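PDB 2PQG: ribosome-inactivating protein 3 from Zea mays, which belongs to the plant ribosome-inactivating proteins, a family of mixed alpha/beta proteins in which a sheet packs against a bundle of helices. Local coordinates for residues A[61-66]-A[178-183]; A[82-87]-A[94-99]; A[103-108]-A[171-176]. All coordinates share one frame; numbering follows the deposited sequence.

Contact 1 of 3, residues A[61-66]-A[178-183]; sequences SSITLA and VKLVVM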
ATOM      1  N   SER A  61      -4.424  19.518  -4.869  1.00 26.66           N
ATOM      2  CA  SER A  61      -4.315  19.181  -3.463  1.00 26.85           C
ATOM      3  C   SER A  61      -3.138  18.253  -3.214  1.00 23.88           C
ATOM      4  O   SER A  61      -2.289  18.069  -4.084  1.00 22.88           O
ATOM      5  CB  SER A  61      -5.600  18.511  -2.989  1.00 30.91           C
ATOM      6  OG  SER A  61      -5.672  18.506  -1.578  1.00 36.30           O
ATOM      7  N   SER A  62      -3.092  17.671  -2.019  1.00 21.98           N
ATOM      8  CA  SER A  62      -2.021  16.744  -1.667  1.00 21.15           C
ATOM      9  C   SER A  62      -2.245  16.058  -0.320  1.00 20.86           C
ATOM     10  O   SER A  62      -3.061  16.506   0.499  1.00 19.45           O
ATOM     11  CB  SER A  62      -0.672  17.475  -1.628  1.00 22.37           C
ATOM     12  OG  SER A  62      -0.628  18.407  -0.558  1.00 21.35           O
ATOM     13  N   ILE A  63      -1.529  14.957  -0.110  1.00 15.27           N
ATOM     14  CA  ILE A  63      -1.595  14.222   1.143  1.00 15.46           C
ATOM     15  C   ILE A  63      -0.245  13.572   1.398  1.00 17.13           C
ATOM     16  O   ILE A  63       0.516  13.297   0.467  1.00 14.60           O
ATOM     17  CB  ILE A  63      -2.674  13.107   1.141  1.00 12.78           C
ATOM     18  CG1 ILE A  63      -2.403  12.088   0.031  1.00 15.73           C
ATOM     19  CG2 ILE A  63      -4.043  13.716   1.006  1.00 17.01           C
ATOM     20  CD1 ILE A  63      -3.295  10.851   0.101  1.00 12.36           C
ATOM     21  N   THR A  64       0.059  13.334   2.665  1.00 17.01           N
ATOM     22  CA  THR A  64       1.312  12.684   3.018  1.00 18.08           C
ATOM     23  C   THR A  64       0.977  11.300   3.570  1.00 18.78           C
ATOM     24  O   THR A  64       0.050  11.152   4.369  1.00 17.88           O
ATOM     25  CB  THR A  64       2.078  13.478   4.091  1.00 16.15           C
ATOM     26  OG1 THR A  64       2.183  14.850   3.689  1.00 19.30           O
ATOM     27  CG2 THR A  64       3.476  12.902   4.276  1.00 14.86           C
ATOM     28  N   LEU A  65       1.719  10.287   3.132  1.00 19.31           N
ATOM     29  CA  LEU A  65       1.490   8.919   3.602  1.00 20.66           C
ATOM     30  C   LEU A  65       2.539   8.524   4.643  1.00 19.67           C
ATOM     31  O   LEU A  65       3.734   8.697   4.421  1.00 20.35           O
ATOM     32  CB  LEU A  65       1.550   7.934   2.427  1.00 17.76           C
ATOM     33  CG  LEU A  65       0.622   8.117   1.220  1.00 13.80           C
ATOM     34  CD1 LEU A  65       0.927   7.023   0.194  1.00 12.52           C
ATOM     35  CD2 LEU A  65      -0.836   8.061   1.651  1.00  3.46           C
ATOM     36  N   ALA A  66       2.092   8.005   5.782  1.00 19.59           N
ATOM     37  CA  ALA A  66       3.014   7.579   6.838  1.00 20.42           C
ATOM     38  C   ALA A  66       3.279   6.082   6.695  1.00 21.33           C
ATOM     39  O   ALA A  66       2.422   5.258   7.030  1.00 24.66           O
ATOM     40  CB  ALA A  66       2.415   7.872   8.212  1.00 19.69           C
ATOM     41  N   VAL A 178      -7.001   1.720  -0.633  1.00 21.75           N
ATOM     42  CA  VAL A 178      -6.443   0.464  -1.132  1.00 21.71           C
ATOM     43  C   VAL A 178      -5.831   0.597  -2.530  1.00 21.17           C
ATOM     44  O   VAL A 178      -5.193  -0.327  -3.022  1.00 26.05           O
ATOM     45  CB  VAL A 178      -7.503  -0.671  -1.126  1.00 19.43           C
ATOM     46  CG1 VAL A 178      -8.468  -0.489  -2.280  1.00 14.67           C
ATOM     47  CG2 VAL A 178      -6.811  -2.032  -1.156  1.00 10.74           C
ATOM     48  N   LYS A 179      -6.020   1.742  -3.174  1.00 19.05           N
ATOM     49  CA  LYS A 179      -5.432   1.950  -4.489  1.00 18.35           C
ATOM     50  C   LYS A 179      -3.997   2.426  -4.271  1.00 20.98           C
ATOM     51  O   LYS A 179      -3.085   2.074  -5.034  1.00 22.09           O
ATOM     52  CB  LYS A 179      -6.207   3.007  -5.273  1.00 15.03           C
ATOM     53  CG  LYS A 179      -7.592   2.581  -5.701  1.00 11.14           C
ATOM     54  CD  LYS A 179      -8.286   3.694  -6.459  1.00 12.00           C
ATOM     55  CE  LYS A 179      -9.611   3.224  -7.027  1.00 17.44           C
ATOM     56  NZ  LYS A 179      -9.432   1.997  -7.841  1.00 22.04           N
ATOM     57  N   LEU A 180      -3.804   3.223  -3.218  1.00 18.10           N
ATOM     58  CA  LEU A 180      -2.484   3.756  -2.888  1.00 18.38           C
ATOM     59  C   LEU A 180      -1.636   2.707  -2.180  1.00 17.43           C
ATOM     60  O   LEU A 180      -0.417   2.685  -2.327  1.00 13.00           O
ATOM     61  CB  LEU A 180      -2.616   5.001  -2.003  1.00 16.41           C
ATOM     62  CG  LEU A 180      -3.422   6.162  -2.597  1.00 17.36           C
ATOM     63  CD1 LEU A 180      -3.512   7.286  -1.571  1.00 13.60           C
ATOM     64  CD2 LEU A 180      -2.780   6.651  -3.896  1.00 10.83           C
ATOM     65  N   VAL A 181      -2.293   1.842  -1.413  1.00 19.59           N
ATOM     66  CA  VAL A 181      -1.598   0.784  -0.699  1.00 19.41           C
ATOM     67  C   VAL A 181      -0.933  -0.139  -1.712  1.00 17.95           C
ATOM     68  O   VAL A 181       0.224  -0.509  -1.545  1.00 20.14           O
ATOM     69  CB  VAL A 181      -2.566  -0.033   0.197  1.00 20.00           C
ATOM     70  CG1 VAL A 181      -1.836  -1.225   0.810  1.00 19.19           C
ATOM     71  CG2 VAL A 181      -3.119   0.852   1.306  1.00 18.02           C
ATOM     72  N   VAL A 182      -1.648  -0.484  -2.779  1.00 16.68           N
ATOM     73  CA  VAL A 182      -1.082  -1.366  -3.793  1.00 16.15           C
ATOM     74  C   VAL A 182      -0.065  -0.666  -4.697  1.00 15.71           C
ATOM     75  O   VAL A 182       1.001  -1.218  -4.960  1.00 16.08           O
ATOM     76  CB  VAL A 182      -2.189  -2.008  -4.671  1.00 17.03           C
ATOM     77  CG1 VAL A 182      -1.568  -2.926  -5.699  1.00 18.65           C
ATOM     78  CG2 VAL A 182      -3.149  -2.798  -3.805  1.00 11.97           C
ATOM     79  N   MET A 183      -0.388   0.540  -5.167  1.00 16.13           N
ATOM     80  CA  MET A 183       0.526   1.297  -6.037  1.00 15.30           C
ATOM     81  C   MET A 183       1.805   1.739  -5.326  1.00 16.57           C
ATOM     82  O   MET A 183       2.889   1.704  -5.914  1.00 17.44           O
ATOM     83  CB  MET A 183      -0.160   2.545  -6.610  1.00 14.95           C
ATOM     84  CG  MET A 183      -1.195   2.277  -7.693  1.00 13.09           C
ATOM     85  SD  MET A 183      -1.866   3.790  -8.426  1.00 19.31           S
ATOM     86  CE  MET A 183      -3.199   4.227  -7.258  1.00 14.20           C
TER
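Leu180 puts its CD1 methyl against two side chains of the neighbouring strand, Ile63 and Leu65. This is sheet-on-helix packing in the core of the ribosome-inactivating protein fold. Residues 62-66 are part of an inner strand of the mixed sheet, between strands 51-57 and 74-78. Residues 178-183 lie within the long helix 171-189. The contact is small and wholly apolar, and all three touching residues are buried. The backbones stay well apart. Even at the closest pair, Leu65 CA and Leu180 CA are 9.2 Å from each other, and the side chains span the gap.

Ile63 and Leu65 alternate with Ser62, Thr64 and Ala66 along the strand. Both therefore point from the same face of the sheet toward the helix. Ile63 and Leu180 meet tip to tip. The CG1 branch of Ile63 stands between the backbone N and the carbonyl carbon (chi1 59°). Its next torsion is extended (chi2 171°), which carries CD1 out to the leucine. Leu65 meets the same leucine methyl with CD2, at a looser distance.

Met128 of helix 125-135 packs on Leu180, and Val132 of the same helix packs on Ile63. Leu56 of strand 51-57 lies against Leu65. Further along the helix, the backbone O of Met183 is hydrogen-bonded to Tyr15 OH.

Leu180 CD1 is 3.9 Å from Ile63 CD1 and 4.3 Å from Leu65 CD2.

Contact 2 of 3, residues A[82-87]-A[94-99]; sequences GVWWEF and HLLGDN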
ATOM      1  N   GLY A  82      -3.718  19.380   8.014  1.00 22.59           N
ATOM      2  CA  GLY A  82      -2.931  18.830   9.105  1.00 22.02           C
ATOM      3  C   GLY A  82      -3.606  17.805  10.001  1.00 25.04           C
ATOM      4  O   GLY A  82      -3.250  17.684  11.170  1.00 31.42           O
ATOM      5  N   VAL A  83      -4.582  17.069   9.483  1.00 23.35           N
ATOM      6  CA  VAL A  83      -5.247  16.056  10.294  1.00 21.27           C
ATOM      7  C   VAL A  83      -4.708  14.681   9.926  1.00 23.33           C
ATOM      8  O   VAL A  83      -4.724  14.295   8.753  1.00 25.17           O
ATOM      9  CB  VAL A  83      -6.758  16.038  10.064  1.00 20.27           C
ATOM     10  CG1 VAL A  83      -7.392  14.957  10.919  1.00 20.90           C
ATOM     11  CG2 VAL A  83      -7.345  17.396  10.380  1.00 18.53           C
ATOM     12  N   TRP A  84      -4.220  13.948  10.921  1.00 22.05           N
ATOM     13  CA  TRP A  84      -3.685  12.611  10.672  1.00 19.95           C
ATOM     14  C   TRP A  84      -4.758  11.570  10.878  1.00 18.57           C
ATOM     15  O   TRP A  84      -5.451  11.566  11.892  1.00 18.83           O
ATOM     16  CB  TRP A  84      -2.509  12.294  11.596  1.00 16.98           C
ATOM     17  CG  TRP A  84      -1.218  12.907  11.155  1.00 17.21           C
ATOM     18  CD1 TRP A  84      -0.656  14.060  11.623  1.00 19.17           C
ATOM     19  CD2 TRP A  84      -0.329  12.406  10.145  1.00 18.00           C
ATOM     20  NE1 TRP A  84       0.526  14.307  10.970  1.00 23.74           N
ATOM     21  CE2 TRP A  84       0.752  13.311  10.059  1.00 19.98           C
ATOM     22  CE3 TRP A  84      -0.343  11.284   9.308  1.00 14.72           C
ATOM     23  CZ2 TRP A  84       1.813  13.128   9.164  1.00 17.45           C
ATOM     24  CZ3 TRP A  84       0.710  11.103   8.417  1.00 17.49           C
ATOM     25  CH2 TRP A  84       1.776  12.022   8.354  1.00 18.82           C
ATOM     26  N   TRP A  85      -4.888  10.686   9.900  1.00 19.00           N
ATOM     27  CA  TRP A  85      -5.870   9.618   9.942  1.00 17.14           C
ATOM     28  C   TRP A  85      -5.129   8.304   9.986  1.00 16.13           C
ATOM     29  O   TRP A  85      -4.400   7.964   9.055  1.00 12.21           O
ATOM     30  CB  TRP A  85      -6.741   9.674   8.704  1.00 17.61           C
ATOM     31  CG  TRP A  85      -7.640  10.839   8.694  1.00 14.79           C
ATOM     32  CD1 TRP A  85      -7.427  12.063   8.101  1.00 14.03           C
ATOM     33  CD2 TRP A  85      -8.909  10.915   9.328  1.00 14.12           C
ATOM     34  NE1 TRP A  85      -8.505  12.889   8.322  1.00  9.71           N
ATOM     35  CE2 TRP A  85      -9.438  12.204   9.056  1.00 13.64           C
ATOM     36  CE3 TRP A  85      -9.677  10.005  10.065  1.00  8.08           C
ATOM     37  CZ2 TRP A  85     -10.683  12.618   9.548  1.00 12.77           C
ATOM     38  CZ3 TRP A  85     -10.916  10.419  10.551  1.00 15.81           C
ATOM     39  CH2 TRP A  85     -11.414  11.708  10.270  1.00 12.80           C
ATOM     40  N   GLU A  86      -5.331   7.558  11.066  1.00 18.77           N
ATOM     41  CA  GLU A  86      -4.639   6.289  11.251  1.00 20.71           C
ATOM     42  C   GLU A  86      -5.490   5.022  11.189  1.00 20.69           C
ATOM     43  O   GLU A  86      -6.640   4.990  11.637  1.00 19.11           O
ATOM     44  CB  GLU A  86      -3.906   6.332  12.586  1.00 23.81           C
ATOM     45  CG  GLU A  86      -2.838   5.280  12.740  1.00 29.35           C
ATOM     46  CD  GLU A  86      -2.179   5.337  14.100  1.00 33.10           C
ATOM     47  OE1 GLU A  86      -2.294   6.388  14.769  1.00 32.39           O
ATOM     48  OE2 GLU A  86      -1.538   4.338  14.493  1.00 32.28           O
ATOM     49  N   PHE A  87      -4.900   3.972  10.629  1.00 24.58           N
ATOM     50  CA  PHE A  87      -5.562   2.677  10.516  1.00 25.85           C
ATOM     51  C   PHE A  87      -5.805   2.133  11.918  1.00 27.92           C
ATOM     52  O   PHE A  87      -4.871   2.005  12.713  1.00 31.04           O
ATOM     53  CB  PHE A  87      -4.682   1.702   9.730  1.00 23.10           C
ATOM     54  CG  PHE A  87      -4.854   1.783   8.242  1.00 18.80           C
ATOM     55  CD1 PHE A  87      -3.745   1.868   7.412  1.00 17.78           C
ATOM     56  CD2 PHE A  87      -6.119   1.733   7.670  1.00 13.25           C
ATOM     57  CE1 PHE A  87      -3.888   1.893   6.033  1.00 17.80           C
ATOM     58  CE2 PHE A  87      -6.273   1.757   6.296  1.00 14.45           C
ATOM     59  CZ  PHE A  87      -5.154   1.840   5.473  1.00 19.66           C
ATOM     60  N   HIS A  94      -2.395   4.281  19.196  1.00 32.64           N
ATOM     61  CA  HIS A  94      -1.876   5.090  18.107  1.00 27.45           C
ATOM     62  C   HIS A  94      -0.369   5.010  17.950  1.00 25.47           C
ATOM     63  O   HIS A  94       0.369   5.080  18.934  1.00 26.84           O
ATOM     64  CB  HIS A  94      -2.248   6.563  18.299  1.00 27.88           C
ATOM     65  CG  HIS A  94      -3.607   6.937  17.793  1.00 26.57           C
ATOM     66  ND1 HIS A  94      -4.647   7.290  18.626  1.00 27.67           N
ATOM     67  CD2 HIS A  94      -4.092   7.014  16.533  1.00 25.16           C
ATOM     68  CE1 HIS A  94      -5.717   7.564  17.899  1.00 26.21           C
ATOM     69  NE2 HIS A  94      -5.406   7.404  16.626  1.00 28.51           N
ATOM     70  N   LEU A  95       0.085   4.827  16.712  1.00 24.34           N
ATOM     71  CA  LEU A  95       1.517   4.823  16.429  1.00 24.46           C
ATOM     72  C   LEU A  95       1.828   6.272  15.989  1.00 25.21           C
ATOM     73  O   LEU A  95       2.924   6.785  16.232  1.00 25.71           O
ATOM     74  CB  LEU A  95       1.885   3.860  15.290  1.00 25.90           C
ATOM     75  CG  LEU A  95       1.636   2.383  15.591  1.00 25.10           C
ATOM     76  CD1 LEU A  95       2.012   1.555  14.384  1.00 25.44           C
ATOM     77  CD2 LEU A  95       2.444   1.954  16.811  1.00 21.53           C
ATOM     78  N   LEU A  96       0.868   6.937  15.341  1.00 24.11           N
ATOM     79  CA  LEU A  96       1.054   8.317  14.894  1.00 23.28           C
ATOM     80  C   LEU A  96       0.894   9.298  16.056  1.00 26.00           C
ATOM     81  O   LEU A  96       0.135   9.057  17.004  1.00 28.20           O
ATOM     82  CB  LEU A  96       0.033   8.669  13.811  1.00 21.91           C
ATOM     83  CG  LEU A  96      -0.031   7.728  12.600  1.00 26.41           C
ATOM     84  CD1 LEU A  96      -1.005   8.287  11.553  1.00 24.37           C
ATOM     85  CD2 LEU A  96       1.361   7.569  11.999  1.00 23.50           C
ATOM     86  N   GLY A  97       1.635  10.397  15.990  1.00 27.95           N
ATOM     87  CA  GLY A  97       1.531  11.436  16.998  1.00 29.14           C
ATOM     88  C   GLY A  97       0.757  12.572  16.339  1.00 28.79           C
ATOM     89  O   GLY A  97       0.215  12.401  15.244  1.00 29.70           O
ATOM     90  N   ASP A  98       0.688  13.727  16.993  1.00 27.86           N
ATOM     91  CA  ASP A  98      -0.008  14.902  16.452  1.00 26.96           C
ATOM     92  C   ASP A  98      -1.521  14.827  16.402  1.00 23.75           C
ATOM     93  O   ASP A  98      -2.116  15.266  15.423  1.00 25.31           O
ATOM     94  CB  ASP A  98       0.501  15.245  15.042  1.00 27.31           C
ATOM     95  CG  ASP A  98       1.863  15.927  15.052  1.00 27.15           C
ATOM     96  OD1 ASP A  98       2.384  16.218  16.151  1.00 25.09           O
ATOM     97  OD2 ASP A  98       2.406  16.179  13.953  1.00 26.77           O
ATOM     98  N   ASN A  99      -2.145  14.275  17.440  1.00 25.04           N
ATOM     99  CA  ASN A  99      -3.612  14.191  17.502  1.00 24.72           C
ATOM    100  C   ASN A  99      -4.237  13.386  16.372  1.00 21.43           C
ATOM    101  O   ASN A  99      -5.158  13.857  15.702  1.00 23.67           O
ATOM    102  CB  ASN A  99      -4.219  15.606  17.489  1.00 24.34           C
ATOM    103  CG  ASN A  99      -4.062  16.325  18.815  1.00 24.21           C
ATOM    104  OD1 ASN A  99      -3.957  17.549  18.854  1.00 25.65           O
ATOM    105  ND2 ASN A  99      -4.064  15.566  19.912  1.00 20.40           N
TER
HETATM  106  O   HOH W   1       2.509  16.871  11.145  1.00 17.15           O
HETATM  107  O   HOH W   2      -4.293  15.112  13.401  1.00 21.75           O
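Glu86 carries the polar part of this contact, where strand 84-86 meets the irregular loop that leads to strand 101-102. Its CG lies anti to the backbone N (chi1 -163°) and the chain beyond is extended. The carboxylate therefore reaches the backbone of the loop. Leu95 N donates to Glu86 OE2 over 2.8 Å, with a nearly straight N-H angle of 172°. Glu86 OE2 accepts with its syn lone pair, on the side of the other oxygen. Leu96 N donates to Glu86 OE1 over 3.3 Å, but the position of OE1 is less certain.

The apolar part centres on Leu96. Its side chain slides past that of Glu86 in the opposite direction, with Leu96 CD1 3.6 Å from Glu86 CB. The same methyl touches Trp84 CE3 at 3.8 Å, and the leucine and tryptophan side chains cross at about a right angle. Asp98 CB lies 3.8 Å from Trp84 CD1, on the pyrrole side of the indole.

Two waters bridge the strand and the loop. One accepts from Trp84 NE1 in the plane of the ring and donates to Asp98 OD2. The other accepts from Trp84 N at 2.7 Å and donates to Asn99 O.

The bond from Leu95 N to the carboxylate of the buried Glu86 ties the loop to the strand at this point and would probably favour the charged form of the glutamate. The less certain bond at OE1 would act in the same sense.

Contact 3 of 3, residues A[103-108]-A[171-176]; sequences LGFGGR and ADTKSK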
ATOM      1  N   LEU A 103      -9.506   5.878  11.727  1.00 22.40           N
ATOM      2  CA  LEU A 103     -10.322   5.742  10.530  1.00 22.38           C
ATOM      3  C   LEU A 103     -11.533   4.859  10.855  1.00 26.20           C
ATOM      4  O   LEU A 103     -12.581   4.958  10.217  1.00 27.99           O
ATOM      5  CB  LEU A 103      -9.496   5.134   9.383  1.00 18.34           C
ATOM      6  CG  LEU A 103      -8.630   6.111   8.559  1.00 21.41           C
ATOM      7  CD1 LEU A 103      -7.653   5.375   7.628  1.00  9.17           C
ATOM      8  CD2 LEU A 103      -9.555   7.009   7.747  1.00 18.44           C
ATOM      9  N   GLY A 104     -11.392   4.009  11.868  1.00 27.53           N
ATOM     10  CA  GLY A 104     -12.488   3.136  12.248  1.00 30.90           C
ATOM     11  C   GLY A 104     -12.336   1.729  11.694  1.00 32.06           C
ATOM     12  O   GLY A 104     -13.001   0.797  12.145  1.00 34.93           O
ATOM     13  N   PHE A 105     -11.462   1.577  10.705  1.00 28.89           N
ATOM     14  CA  PHE A 105     -11.213   0.278  10.097  1.00 26.68           C
ATOM     15  C   PHE A 105      -9.706   0.065  10.021  1.00 26.76           C
ATOM     16  O   PHE A 105      -8.941   1.021  10.156  1.00 29.10           O
ATOM     17  CB  PHE A 105     -11.858   0.213   8.707  1.00 22.17           C
ATOM     18  CG  PHE A 105     -11.546   1.389   7.826  1.00 17.80           C
ATOM     19  CD1 PHE A 105     -10.492   1.337   6.925  1.00 17.89           C
ATOM     20  CD2 PHE A 105     -12.319   2.544   7.886  1.00 18.16           C
ATOM     21  CE1 PHE A 105     -10.214   2.414   6.089  1.00 17.03           C
ATOM     22  CE2 PHE A 105     -12.051   3.633   7.056  1.00 18.75           C
ATOM     23  CZ  PHE A 105     -10.996   3.568   6.155  1.00 18.17           C
ATOM     24  N   GLY A 106      -9.277  -1.179   9.830  1.00 23.17           N
ATOM     25  CA  GLY A 106      -7.852  -1.460   9.765  1.00 23.17           C
ATOM     26  C   GLY A 106      -7.274  -1.432   8.360  1.00 23.95           C
ATOM     27  O   GLY A 106      -7.996  -1.237   7.383  1.00 21.27           O
ATOM     28  N   GLY A 107      -5.967  -1.650   8.260  1.00 22.67           N
ATOM     29  CA  GLY A 107      -5.297  -1.634   6.972  1.00 23.79           C
ATOM     30  C   GLY A 107      -5.200  -2.945   6.208  1.00 26.11           C
ATOM     31  O   GLY A 107      -4.652  -2.973   5.107  1.00 27.97           O
ATOM     32  N   ARG A 108      -5.742  -4.037   6.824  1.00 27.45           N
ATOM     33  CA  ARG A 108      -5.759  -5.334   6.157  1.00 31.00           C
ATOM     34  C   ARG A 108      -6.587  -5.286   4.878  1.00 31.30           C
ATOM     35  O   ARG A 108      -7.560  -4.537   4.784  1.00 28.47           O
ATOM     36  CB  ARG A 108      -6.305  -6.412   7.097  1.00 32.91           C
ATOM     37  CG  ARG A 108      -5.233  -7.176   7.854  1.00 39.10           C
ATOM     38  CD  ARG A 108      -5.508  -7.180   9.349  1.00 47.55           C
ATOM     39  NE  ARG A 108      -4.729  -6.163  10.050  1.00 56.80           N
ATOM     40  CZ  ARG A 108      -4.008  -6.395  11.142  1.00 59.65           C
ATOM     41  NH1 ARG A 108      -3.965  -7.613  11.663  1.00 56.42           N
ATOM     42  NH2 ARG A 108      -3.330  -5.410  11.715  1.00 57.67           N
ATOM     43  N   ALA A 171     -16.864   3.753   2.486  1.00 24.47           N
ATOM     44  CA  ALA A 171     -16.629   2.812   1.402  1.00 23.11           C
ATOM     45  C   ALA A 171     -15.693   3.528   0.435  1.00 22.21           C
ATOM     46  O   ALA A 171     -14.717   2.950  -0.045  1.00 22.68           O
ATOM     47  CB  ALA A 171     -17.948   2.455   0.695  1.00 17.00           C
ATOM     48  N   ASP A 172     -15.995   4.801   0.173  1.00 20.78           N
ATOM     49  CA  ASP A 172     -15.198   5.617  -0.740  1.00 19.52           C
ATOM     50  C   ASP A 172     -13.748   5.748  -0.283  1.00 17.38           C
ATOM     51  O   ASP A 172     -12.826   5.592  -1.083  1.00 15.59           O
ATOM     52  CB  ASP A 172     -15.823   7.006  -0.894  1.00 22.51           C
ATOM     53  CG  ASP A 172     -15.046   7.891  -1.843  1.00 24.99           C
ATOM     54  OD1 ASP A 172     -14.871   7.500  -3.021  1.00 20.98           O
ATOM     55  OD2 ASP A 172     -14.610   8.978  -1.405  1.00 32.94           O
ATOM     56  N   THR A 173     -13.554   6.037   1.000  1.00 15.47           N
ATOM     57  CA  THR A 173     -12.221   6.162   1.556  1.00 14.97           C
ATOM     58  C   THR A 173     -11.491   4.814   1.471  1.00 16.65           C
ATOM     59  O   THR A 173     -10.350   4.751   1.021  1.00 20.18           O
ATOM     60  CB  THR A 173     -12.277   6.620   3.027  1.00 16.33           C
ATOM     61  OG1 THR A 173     -12.798   7.951   3.092  1.00 19.57           O
ATOM     62  CG2 THR A 173     -10.901   6.601   3.651  1.00 17.08           C
ATOM     63  N   LYS A 174     -12.136   3.735   1.898  1.00 15.25           N
ATOM     64  CA  LYS A 174     -11.487   2.428   1.826  1.00 15.00           C
ATOM     65  C   LYS A 174     -11.017   2.142   0.409  1.00 14.57           C
ATOM     66  O   LYS A 174      -9.978   1.523   0.197  1.00 18.36           O
ATOM     67  CB  LYS A 174     -12.445   1.313   2.241  1.00 10.87           C
ATOM     68  CG  LYS A 174     -12.833   1.329   3.688  1.00 16.88           C
ATOM     69  CD  LYS A 174     -13.578   0.061   4.020  1.00 23.33           C
ATOM     70  CE  LYS A 174     -14.336   0.204   5.309  1.00 29.74           C
ATOM     71  NZ  LYS A 174     -15.416  -0.811   5.361  1.00 37.40           N
ATOM     72  N   SER A 175     -11.802   2.597  -0.559  1.00 15.20           N
ATOM     73  CA  SER A 175     -11.510   2.382  -1.964  1.00 14.72           C
ATOM     74  C   SER A 175     -10.283   3.149  -2.428  1.00 13.36           C
ATOM     75  O   SER A 175      -9.415   2.587  -3.090  1.00 13.05           O
ATOM     76  CB  SER A 175     -12.725   2.779  -2.796  1.00 14.07           C
ATOM     77  OG  SER A 175     -12.441   2.690  -4.174  1.00 18.24           O
ATOM     78  N   LYS A 176     -10.219   4.429  -2.079  1.00 14.49           N
ATOM     79  CA  LYS A 176      -9.095   5.279  -2.455  1.00 15.42           C
ATOM     80  C   LYS A 176      -7.821   4.841  -1.725  1.00 19.65           C
ATOM     81  O   LYS A 176      -6.717   4.871  -2.288  1.00 20.37           O
ATOM     82  CB  LYS A 176      -9.428   6.732  -2.131  1.00 12.14           C
ATOM     83  CG  LYS A 176     -10.635   7.256  -2.926  1.00 15.41           C
ATOM     84  CD  LYS A 176     -10.333   7.199  -4.421  1.00 20.59           C
ATOM     85  CE  LYS A 176     -11.463   7.729  -5.291  1.00 20.71           C
ATOM     86  NZ  LYS A 176     -12.489   6.692  -5.539  1.00 27.79           N
TER
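This is a side-chain packing contact between a loop and a helix, partly buried, at the edge of the sheet. The loop 103-108 leads from the outermost strand 101-102 to helix 109-112. It rests on the first turns of helix 171-189. Phe105 makes most of the contact. Lys174 runs over one face of its ring, and the two side chains cross obliquely. Lys174 CG makes a CH-pi contact, 3.8 Å from the centroid of the Phe105 ring and 16° off its normal. Further along the chain, Lys174 CE is 3.9 Å from Phe105 CG. The lysine chain is extended beyond CG, and it touches the ring with CG and again with CE. The charged end adds at most a weak cation-pi attraction. Lys174 NZ also has a salt bridge to Asp168.

The loop departs from the sheet through a G1 beta bulge, formed by Gly104 and Phe105 facing Gly88. Phe105, the second residue of the bulge, has CG between its backbone N and carbonyl carbon (chi1 49°), and the ring points to the helix.

Thr173 approaches from the edge. Its CG2 methyl lies in the ring plane, 3.9 Å from Phe105 CZ. Leu103 CB sits over the face opposite to Lys174, toward its rim. Leu103 also reaches the helix itself, where its CD2 is 4.3 Å from Thr173 CG2. Leu112 of helix 109-112 and Leu177 of the long helix also pack on Phe105. At the end of the loop Arg108 occupies the N-cap position of helix 109-112.

The three contacts lie on and around the mixed sheet. Contacts 1 and 3 both use helix 171-189, at successive positions, with centres about 12 Å apart. The centre of contact 2 lies about 15 Å from each of theirs. Along the chain, contact 2 closes before contact 3 opens, and both fall between the two segments of contact 1. Contacts 1 and 2 meet on the sheet, where Ala66 packs on Trp84 and Leu96. Contacts 2 and 3 touch through Glu86 and Leu103 and through Phe87 packing on the 103-108 loop. Helix 171-189 thus meets an inner strand of the sheet in contact 1 and the loop leaving its edge strand in contact 3.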